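Local coordinates for cyclin-dependent kinase inhibitor 3 (Homo sapiens, PDB 1FPZ), which removes phosphate from phosphotyrosine and phosphoserine or phosphothreonine in proteins, and dephosphorylates the cell-cycle kinase CDK2 in a cyclin-dependent manner, at residues Cys39-Phe53 / Leu130-Gly143. The protein carries 1 engineered substitution. Residues are numbered along the deposited sequence; the frame is centred on the assembly and turned at random.
Engineered in segment 130-143: Ser140 (natural residue Cys). With SO4 (sulfate ion), chain G.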
loop_
_atom_site.group_PDB
_atom_site.type_symbol
_atom_site.label_atom_id
_atom_site.label_comp_id
_atom_site.label_asym_id
_atom_site.label_seq_id
_atom_site.Cartn_x
_atom_site.Cartn_y
_atom_site.Cartn_z
ATOM N N CYS A 39 4.517 0.723 17.491
ATOM C CA CYS A 39 3.168 0.293 17.160
ATOM C C CYS A 39 3.120 -1.226 17.155
ATOM O O CYS A 39 3.925 -1.884 16.492
ATOM C CB CYS A 39 2.756 0.829 15.795
ATOM S SG CYS A 39 1.021 0.630 15.430
ATOM N N SER A 40 2.168 -1.755 17.915
ATOM C CA SER A 40 1.923 -3.183 18.093
ATOM C C SER A 40 1.364 -3.865 16.854
ATOM O O SER A 40 1.470 -5.092 16.689
ATOM C CB SER A 40 0.917 -3.336 19.240
ATOM O OG SER A 40 -0.136 -2.373 19.124
ATOM N N GLN A 41 0.751 -3.048 15.997
ATOM C CA GLN A 41 0.107 -3.488 14.754
ATOM C C GLN A 41 1.052 -3.857 13.611
ATOM O O GLN A 41 2.226 -3.476 13.607
ATOM C CB GLN A 41 -0.849 -2.387 14.248
ATOM C CG GLN A 41 -2.163 -2.197 15.036
ATOM C CD GLN A 41 -3.344 -3.030 14.493
ATOM O OE1 GLN A 41 -3.871 -2.776 13.390
ATOM N NE2 GLN A 41 -3.760 -4.027 15.272
ATOM N N PHE A 42 0.496 -4.589 12.640
ATOM C CA PHE A 42 1.200 -5.030 11.439
ATOM C C PHE A 42 0.440 -4.479 10.237
ATOM O O PHE A 42 -0.786 -4.376 10.269
ATOM C CB PHE A 42 1.210 -6.564 11.329
ATOM C CG PHE A 42 2.316 -7.227 12.092
ATOM C CD1 PHE A 42 2.269 -7.315 13.473
ATOM C CD2 PHE A 42 3.437 -7.705 11.427
ATOM C CE1 PHE A 42 3.343 -7.877 14.196
ATOM C CE2 PHE A 42 4.490 -8.251 12.127
ATOM C CZ PHE A 42 4.448 -8.337 13.512
ATOM N N LEU A 43 1.156 -4.145 9.176
ATOM C CA LEU A 43 0.519 -3.634 7.979
ATOM C C LEU A 43 0.740 -4.625 6.849
ATOM O O LEU A 43 1.875 -5.035 6.593
ATOM C CB LEU A 43 1.131 -2.288 7.604
ATOM C CG LEU A 43 0.600 -1.660 6.308
ATOM C CD1 LEU A 43 -0.906 -1.449 6.366
ATOM C CD2 LEU A 43 1.309 -0.344 6.128
ATOM N N GLY A 44 -0.329 -5.012 6.163
ATOM C CA GLY A 44 -0.179 -5.951 5.056
ATOM C C GLY A 44 0.026 -5.337 3.675
ATOM O O GLY A 44 -0.558 -4.310 3.363
ATOM N N LEU A 45 0.874 -5.957 2.851
ATOM C CA LEU A 45 1.148 -5.502 1.481
ATOM C C LEU A 45 1.046 -6.692 0.532
ATOM O O LEU A 45 1.285 -7.843 0.933
ATOM C CB LEU A 45 2.539 -4.884 1.336
ATOM C CG LEU A 45 2.779 -3.391 1.614
ATOM C CD1 LEU A 45 3.044 -3.161 3.096
ATOM C CD2 LEU A 45 3.979 -2.914 0.817
ATOM N N CYS A 46 0.691 -6.423 -0.726
ATOM C CA CYS A 46 0.546 -7.498 -1.706
ATOM C C CYS A 46 0.494 -6.996 -3.139
ATOM O O CYS A 46 0.560 -5.797 -3.395
ATOM C CB CYS A 46 -0.723 -8.305 -1.425
ATOM S SG CYS A 46 -2.275 -7.447 -1.819
ATOM N N ALA A 47 0.396 -7.942 -4.066
ATOM C CA ALA A 47 0.287 -7.646 -5.492
ATOM C C ALA A 47 -1.199 -7.575 -5.846
ATOM O O ALA A 47 -2.065 -7.878 -5.018
ATOM C CB ALA A 47 0.951 -8.736 -6.305
ATOM N N LEU A 48 -1.495 -7.204 -7.084
ATOM C CA LEU A 48 -2.876 -7.069 -7.528
ATOM C C LEU A 48 -3.730 -8.322 -7.426
ATOM O O LEU A 48 -3.495 -9.328 -8.094
ATOM C CB LEU A 48 -2.899 -6.536 -8.960
ATOM C CG LEU A 48 -4.273 -6.225 -9.561
ATOM C CD1 LEU A 48 -5.134 -5.429 -8.589
ATOM C CD2 LEU A 48 -4.071 -5.458 -10.855
ATOM N N PRO A 49 -4.752 -8.277 -6.579
ATOM C CA PRO A 49 -5.636 -9.431 -6.411
ATOM C C PRO A 49 -6.464 -9.647 -7.689
ATOM O O PRO A 49 -6.903 -8.682 -8.331
ATOM C CB PRO A 49 -6.514 -9.029 -5.231
ATOM C CG PRO A 49 -5.751 -7.886 -4.571
ATOM C CD PRO A 49 -5.154 -7.159 -5.720
ATOM N N GLY A 50 -6.684 -10.906 -8.052
ATOM C CA GLY A 50 -7.460 -11.205 -9.245
ATOM C C GLY A 50 -6.850 -10.760 -10.568
ATOM O O GLY A 50 -7.513 -10.822 -11.606
ATOM N N CYS A 51 -5.593 -10.324 -10.545
ATOM C CA CYS A 51 -4.932 -9.873 -11.764
ATOM C C CYS A 51 -4.879 -10.972 -12.814
ATOM O O CYS A 51 -4.674 -12.151 -12.503
ATOM C CB CYS A 51 -3.520 -9.394 -11.454
ATOM S SG CYS A 51 -2.671 -8.693 -12.855
ATOM N N LYS A 52 -5.066 -10.574 -14.064
ATOM C CA LYS A 52 -5.051 -11.508 -15.179
ATOM C C LYS A 52 -4.202 -10.889 -16.274
ATOM O O LYS A 52 -4.658 -10.021 -17.010
ATOM C CB LYS A 52 -6.477 -11.745 -15.676
ATOM C CG LYS A 52 -6.718 -13.133 -16.225
ATOM C CD LYS A 52 -8.208 -13.431 -16.313
ATOM C CE LYS A 52 -8.879 -13.324 -14.944
ATOM N NZ LYS A 52 -10.358 -13.516 -15.007
ATOM N N PHE A 53 -2.954 -11.332 -16.361
ATOM C CA PHE A 53 -2.025 -10.816 -17.350
ATOM C C PHE A 53 -1.239 -12.010 -17.877
ATOM O O PHE A 53 -1.527 -13.143 -17.505
ATOM C CB PHE A 53 -1.089 -9.814 -16.684
ATOM C CG PHE A 53 -0.502 -8.819 -17.625
ATOM C CD1 PHE A 53 -1.327 -7.947 -18.327
ATOM C CD2 PHE A 53 0.876 -8.717 -17.778
ATOM C CE1 PHE A 53 -0.788 -6.981 -19.168
ATOM C CE2 PHE A 53 1.424 -7.758 -18.614
ATOM C CZ PHE A 53 0.591 -6.885 -19.312
ATOM N N LEU A 130 -5.220 2.123 12.015
ATOM C CA LEU A 130 -4.431 1.498 13.064
ATOM C C LEU A 130 -4.961 1.889 14.446
ATOM O O LEU A 130 -5.196 1.026 15.283
ATOM C CB LEU A 130 -2.949 1.871 12.904
ATOM C CG LEU A 130 -2.381 1.615 11.495
ATOM C CD1 LEU A 130 -1.010 2.245 11.347
ATOM C CD2 LEU A 130 -2.320 0.137 11.220
ATOM N N LYS A 131 -5.173 3.176 14.679
ATOM C CA LYS A 131 -5.697 3.596 15.969
ATOM C C LYS A 131 -7.064 2.973 16.247
ATOM O O LYS A 131 -7.500 2.962 17.384
ATOM C CB LYS A 131 -5.745 5.128 16.057
ATOM C CG LYS A 131 -4.337 5.761 15.999
ATOM C CD LYS A 131 -3.465 5.352 17.197
ATOM C CE LYS A 131 -1.954 5.395 16.894
ATOM N NZ LYS A 131 -1.452 4.208 16.128
ATOM N N ASN A 132 -7.723 2.441 15.215
ATOM C CA ASN A 132 -9.027 1.778 15.374
ATOM C C ASN A 132 -8.844 0.263 15.436
ATOM O O ASN A 132 -9.806 -0.484 15.607
ATOM C CB ASN A 132 -9.965 2.102 14.203
ATOM C CG ASN A 132 -10.352 3.569 14.142
ATOM O OD1 ASN A 132 -10.276 4.290 15.143
ATOM N ND2 ASN A 132 -10.792 4.017 12.966
ATOM N N TYR A 133 -7.598 -0.178 15.272
ATOM C CA TYR A 133 -7.250 -1.598 15.310
ATOM C C TYR A 133 -7.834 -2.370 14.128
ATOM O O TYR A 133 -8.173 -3.548 14.234
ATOM C CB TYR A 133 -7.704 -2.212 16.648
ATOM C CG TYR A 133 -7.038 -1.570 17.858
ATOM C CD1 TYR A 133 -7.098 -0.191 18.054
ATOM C CD2 TYR A 133 -6.324 -2.334 18.788
ATOM C CE1 TYR A 133 -6.474 0.412 19.124
ATOM C CE2 TYR A 133 -5.692 -1.728 19.875
ATOM C CZ TYR A 133 -5.776 -0.352 20.030
ATOM O OH TYR A 133 -5.182 0.280 21.094
ATOM N N ARG A 134 -7.927 -1.697 12.986
ATOM C CA ARG A 134 -8.468 -2.319 11.786
ATOM C C ARG A 134 -7.451 -3.131 10.986
ATOM O O ARG A 134 -6.393 -2.622 10.604
ATOM C CB ARG A 134 -9.064 -1.244 10.869
ATOM C CG ARG A 134 -10.357 -0.637 11.381
ATOM C CD ARG A 134 -11.401 -1.726 11.566
ATOM N NE ARG A 134 -12.001 -2.181 10.309
ATOM C CZ ARG A 134 -13.081 -1.635 9.762
ATOM N NH1 ARG A 134 -13.564 -2.112 8.631
ATOM N NH2 ARG A 134 -13.682 -0.611 10.352
ATOM N N LYS A 135 -7.779 -4.386 10.716
ATOM C CA LYS A 135 -6.891 -5.210 9.923
ATOM C C LYS A 135 -6.777 -4.520 8.568
ATOM O O LYS A 135 -7.727 -4.521 7.775
ATOM C CB LYS A 135 -7.481 -6.603 9.748
ATOM C CG LYS A 135 -6.654 -7.510 8.843
ATOM C CD LYS A 135 -6.891 -8.958 9.188
ATOM C CE LYS A 135 -5.988 -9.875 8.380
ATOM N NZ LYS A 135 -5.781 -11.188 9.073
ATOM N N THR A 136 -5.617 -3.939 8.294
ATOM C CA THR A 136 -5.423 -3.211 7.046
ATOM C C THR A 136 -4.416 -3.795 6.041
ATOM O O THR A 136 -3.311 -4.195 6.398
ATOM C CB THR A 136 -5.016 -1.793 7.376
ATOM O OG1 THR A 136 -6.017 -1.218 8.211
ATOM C CG2 THR A 136 -4.849 -0.953 6.125
ATOM N N LEU A 137 -4.799 -3.779 4.769
ATOM C CA LEU A 137 -3.982 -4.290 3.675
ATOM C C LEU A 137 -3.817 -3.244 2.544
ATOM O O LEU A 137 -4.786 -2.550 2.196
ATOM C CB LEU A 137 -4.668 -5.518 3.114
ATOM C CG LEU A 137 -4.527 -5.772 1.629
ATOM C CD1 LEU A 137 -3.155 -6.344 1.353
ATOM C CD2 LEU A 137 -5.654 -6.723 1.178
ATOM N N ILE A 138 -2.609 -3.136 1.960
ATOM C CA ILE A 138 -2.400 -2.178 0.869
ATOM C C ILE A 138 -1.766 -2.863 -0.335
ATOM O O ILE A 138 -0.976 -3.779 -0.188
ATOM C CB ILE A 138 -1.526 -0.966 1.311
ATOM C CG1 ILE A 138 -0.025 -1.295 1.245
ATOM C CG2 ILE A 138 -1.864 -0.604 2.750
ATOM C CD1 ILE A 138 0.851 -0.221 1.821
ATOM N N HIS A 139 -2.121 -2.428 -1.536
ATOM C CA HIS A 139 -1.541 -3.039 -2.712
ATOM C C HIS A 139 -1.513 -2.136 -3.925
ATOM O O HIS A 139 -2.314 -1.220 -4.076
ATOM C CB HIS A 139 -2.298 -4.318 -3.075
ATOM C CG HIS A 139 -3.449 -4.105 -4.019
ATOM N ND1 HIS A 139 -3.286 -3.591 -5.290
ATOM C CD2 HIS A 139 -4.766 -4.385 -3.894
ATOM C CE1 HIS A 139 -4.452 -3.570 -5.909
ATOM N NE2 HIS A 139 -5.369 -4.045 -5.082
ATOM N N SER A 140 -0.574 -2.444 -4.796
ATOM C CA SER A 140 -0.356 -1.760 -6.051
ATOM C C SER A 140 -0.560 -2.829 -7.130
ATOM O O SER A 140 -1.496 -3.622 -7.071
ATOM C CB SER A 140 1.077 -1.273 -6.102
ATOM O OG SER A 140 1.135 0.102 -5.861
ATOM N N TYR A 141 0.336 -2.844 -8.105
ATOM C CA TYR A 141 0.285 -3.844 -9.158
ATOM C C TYR A 141 1.106 -5.038 -8.656
ATOM O O TYR A 141 0.590 -6.151 -8.534
ATOM C CB TYR A 141 0.885 -3.276 -10.451
ATOM C CG TYR A 141 0.953 -4.306 -11.557
ATOM C CD1 TYR A 141 1.992 -4.289 -12.488
ATOM C CD2 TYR A 141 0.019 -5.350 -11.619
ATOM C CE1 TYR A 141 2.113 -5.295 -13.452
ATOM C CE2 TYR A 141 0.126 -6.360 -12.579
ATOM C CZ TYR A 141 1.180 -6.329 -13.487
ATOM O OH TYR A 141 1.319 -7.359 -14.387
ATOM N N GLY A 142 2.371 -4.783 -8.338
ATOM C CA GLY A 142 3.233 -5.838 -7.836
ATOM C C GLY A 142 3.650 -5.675 -6.382
ATOM O O GLY A 142 4.575 -6.345 -5.918
ATOM N N GLY A 143 2.971 -4.792 -5.659
ATOM C CA GLY A 143 3.307 -4.562 -4.255
ATOM C C GLY A 143 4.798 -4.336 -4.055
ATOM O O GLY A 143 5.433 -4.908 -3.153
HETATM S S SO4 G . 4.709 -0.620 -8.073
HETATM O O1 SO4 G . 4.072 0.623 -8.470
HETATM O O2 SO4 G . 6.091 -0.561 -8.581
HETATM O O3 SO4 G . 3.932 -1.770 -8.603
HETATM O O4 SO4 G . 4.821 -0.694 -6.607
HETATM O O HOH W 1 -3.495 -4.668 9.864
#
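Strands 42-46 and 136-139 run parallel, their short axes 32° apart: Gly44 N donates to Thr136 O, Gly44 O takes Ile138 N at 2.7 Å, and a weak bond runs from Cys46 N to Ile138 O. Beside the first of these bonds, a water donates to Phe42 O and accepts from Thr136 N. On one face of the sheet Leu45 and Ile138 lie side by side, Leu45 CG 3.5 Å from Ile138 CG1, while Leu43 CD1 meets Ile138 CG2 crosswise. On the other face Cys46 SG sits 3.5 Å from Leu137 CD1 and also touches His139 CB. Beyond the strands, Leu48 N bonds to Tyr141 O (2.7 Å), tying the two loops together. The imidazole of His139 carries Pro49 CD over one face, a CH-pi contact 3.5 Å from the ring centroid, and Leu48 CD1 reaches its CE1. Its ND1 donates to Ser140 O over a short, bent path (136°), which probably limits the ring's rotation, and Tyr96 OH is a weak partner of NE2. An alanine in place of His139 would probably leave Ser140 O without this donor and open a gap beneath Pro49 and Leu48. Tyr141, its CG swung opposite the backbone N (chi1 176°), brings its ring edge to Leu48 CB and Cys51 SG, the sulfur 3.7 Å from CE2; its OH approaches Phe53 CD2, and Tyr87 stacks on the ring. Ser140 is engineered from the cysteine predicted to form the phosphocysteine intermediate. A sulfate, bound weakly by Gly142 N and also by Arg146, lies near Ser140, consistent with the phosphate-binding P-loop that follows the central parallel strand in protein-tyrosine phosphatases.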